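Local atomic coordinates of tyrosinase (Burkholderia thailandensis, PDB entry 5ZRD), a protein that uses a pair of copper ions to hydroxylate monophenols to catechols and probably oxidises these further to quinones, as tyrosinases do. Residues T177-L182 and D313-F318. Residues are numbered along the deposited sequence; the frame is centred on the assembly and turned at random.
Sequences TVRYPL and DPIFFF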
# COMPACT_ATOMS: atom_id res chain seq x y z
N THR A 177 -16.70 -7.27 32.10
CA THR A 177 -15.81 -8.35 31.77
C THR A 177 -16.46 -9.62 32.28
O THR A 177 -17.17 -9.53 33.31
CB THR A 177 -14.40 -8.15 32.33
OG1 THR A 177 -14.46 -7.98 33.74
CG2 THR A 177 -13.70 -6.94 31.75
N VAL A 178 -16.21 -10.74 31.59
CA VAL A 178 -16.70 -12.03 32.05
C VAL A 178 -15.59 -13.08 32.04
O VAL A 178 -14.68 -13.01 31.27
CB VAL A 178 -17.88 -12.53 31.19
CG1 VAL A 178 -19.01 -11.52 31.24
CG2 VAL A 178 -17.50 -12.83 29.74
N ARG A 179 -15.80 -14.07 32.88
CA ARG A 179 -14.99 -15.24 33.05
C ARG A 179 -15.84 -16.46 32.68
O ARG A 179 -17.07 -16.36 32.53
CB ARG A 179 -14.56 -15.34 34.51
CG ARG A 179 -13.59 -14.23 34.94
CD ARG A 179 -13.54 -14.06 36.44
NE ARG A 179 -12.75 -12.87 36.80
CZ ARG A 179 -12.74 -12.37 38.02
NH1 ARG A 179 -13.29 -13.06 39.00
NH2 ARG A 179 -12.21 -11.17 38.25
N TYR A 180 -15.16 -17.58 32.46
CA TYR A 180 -15.80 -18.86 32.35
C TYR A 180 -16.89 -18.93 33.43
O TYR A 180 -16.61 -18.59 34.55
CB TYR A 180 -14.75 -19.93 32.54
CG TYR A 180 -15.21 -21.36 32.57
CD1 TYR A 180 -15.63 -21.96 33.75
CD2 TYR A 180 -15.15 -22.15 31.43
CE1 TYR A 180 -16.05 -23.28 33.79
CE2 TYR A 180 -15.56 -23.47 31.45
CZ TYR A 180 -16.00 -24.04 32.64
OH TYR A 180 -16.32 -25.37 32.67
N PRO A 181 -18.09 -19.39 33.10
CA PRO A 181 -18.39 -20.11 31.82
C PRO A 181 -19.10 -19.21 30.80
O PRO A 181 -19.71 -19.71 29.87
CB PRO A 181 -19.38 -21.20 32.26
CG PRO A 181 -20.21 -20.44 33.28
CD PRO A 181 -19.22 -19.56 34.02
N LEU A 182 -18.97 -17.90 30.97
CA LEU A 182 -19.65 -16.91 30.09
C LEU A 182 -18.78 -16.47 28.91
O LEU A 182 -17.53 -16.60 28.91
CB LEU A 182 -20.04 -15.69 30.93
CG LEU A 182 -21.02 -15.95 32.08
CD1 LEU A 182 -21.50 -14.63 32.69
CD2 LEU A 182 -22.21 -16.74 31.58
N ASP A 313 -9.79 -7.43 32.88
CA ASP A 313 -10.31 -8.19 34.02
C ASP A 313 -9.35 -8.06 35.20
O ASP A 313 -8.23 -8.51 35.11
CB ASP A 313 -10.47 -9.64 33.66
CG ASP A 313 -11.12 -10.45 34.77
OD1 ASP A 313 -10.98 -10.09 35.98
OD2 ASP A 313 -11.78 -11.44 34.37
N PRO A 314 -9.80 -7.49 36.33
CA PRO A 314 -8.93 -7.28 37.51
C PRO A 314 -8.12 -8.52 37.92
O PRO A 314 -7.00 -8.33 38.46
CB PRO A 314 -9.90 -6.89 38.64
CG PRO A 314 -11.04 -6.21 37.91
CD PRO A 314 -11.16 -6.98 36.61
N ILE A 315 -8.64 -9.73 37.64
CA ILE A 315 -7.98 -10.97 38.04
C ILE A 315 -6.67 -11.10 37.26
O ILE A 315 -5.76 -11.82 37.70
CB ILE A 315 -8.85 -12.24 37.86
CG1 ILE A 315 -8.35 -13.39 38.73
CG2 ILE A 315 -8.92 -12.71 36.43
CD1 ILE A 315 -9.39 -14.47 38.93
N PHE A 316 -6.62 -10.50 36.08
CA PHE A 316 -5.35 -10.48 35.34
C PHE A 316 -4.17 -10.12 36.26
O PHE A 316 -3.14 -10.75 36.19
CB PHE A 316 -5.39 -9.49 34.20
CG PHE A 316 -4.12 -9.42 33.39
CD1 PHE A 316 -3.07 -8.61 33.81
CD2 PHE A 316 -3.99 -10.12 32.21
CE1 PHE A 316 -1.91 -8.55 33.06
CE2 PHE A 316 -2.83 -10.07 31.46
CZ PHE A 316 -1.79 -9.29 31.90
N PHE A 317 -4.33 -9.17 37.15
CA PHE A 317 -3.19 -8.61 37.89
C PHE A 317 -2.85 -9.48 39.10
O PHE A 317 -1.66 -9.59 39.47
CB PHE A 317 -3.47 -7.14 38.22
CG PHE A 317 -3.44 -6.32 36.97
CD1 PHE A 317 -4.56 -6.23 36.18
CD2 PHE A 317 -2.25 -5.83 36.48
CE1 PHE A 317 -4.51 -5.58 34.96
CE2 PHE A 317 -2.21 -5.16 35.27
CZ PHE A 317 -3.34 -5.03 34.51
N PHE A 318 -3.86 -10.11 39.70
CA PHE A 318 -3.63 -11.04 40.81
C PHE A 318 -2.86 -12.28 40.31
O PHE A 318 -1.98 -12.83 40.98
CB PHE A 318 -4.98 -11.42 41.43
CG PHE A 318 -5.58 -10.27 42.19
CD1 PHE A 318 -6.32 -9.31 41.54
CD2 PHE A 318 -5.31 -10.10 43.53
CE1 PHE A 318 -6.80 -8.21 42.22
CE2 PHE A 318 -5.83 -9.01 44.22
CZ PHE A 318 -6.57 -8.07 43.57
O HOH W 1 -14.62 -10.34 34.79
O HOH W 2 -12.10 -12.84 31.89
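The guanidinium of Arg179 has Ile315 on one face, with CD1 4.0 Å above the plane over its centre, and the carboxylate of Asp313 at its edge. The two flat groups lie nearly in one plane, 11° apart, so the salt bridge is side-on and bidentate: Arg179 NE donates to Asp313 OD2 at 3.0 Å and Arg179 NH2 to Asp313 OD1 at 2.8 Å, each oxygen using its syn lone pair. This pair ties the loop between strand 165-167 and helix 189-200 to the start of helix 315-334, one of the copper-bearing helices of the tyrosinase di-copper domain. Arg179 gets there with its chain extended from CG to NE, crossing Asp313 at about a right angle; Asp313 holds CG anti to its backbone N (chi1 -175°), which places the carboxylate where OD1 can meet both Arg179 NH2 and Ile315 N. Asp313 OD1 accepts from Ile315 N at 2.9 Å, a capping bond that meets it from above the carboxylate plane, so the aspartate serves the first turn and the arginine together. The buried charge would be well balanced by these donors. Arg179 NH1 also bonds to Leu133 O and NH2 to Leu149 O, which helps fix the rotation of the guanidinium. Thr177 OG1 bonds to Phe152 N and lies 2.6 Å from a water that donates weakly to Asp313 OD2. The next residue after Ile315, Phe316, lines the oxygen-atom pocket, stacking on the copper ligand His320 and meeting His57 edge-to-face; the Ile315 side chain is about 9 Å from a copper ion. A second water closes the loop side, donating to Asp313 OD2 at 2.9 Å and to Val178 O at 2.7 Å.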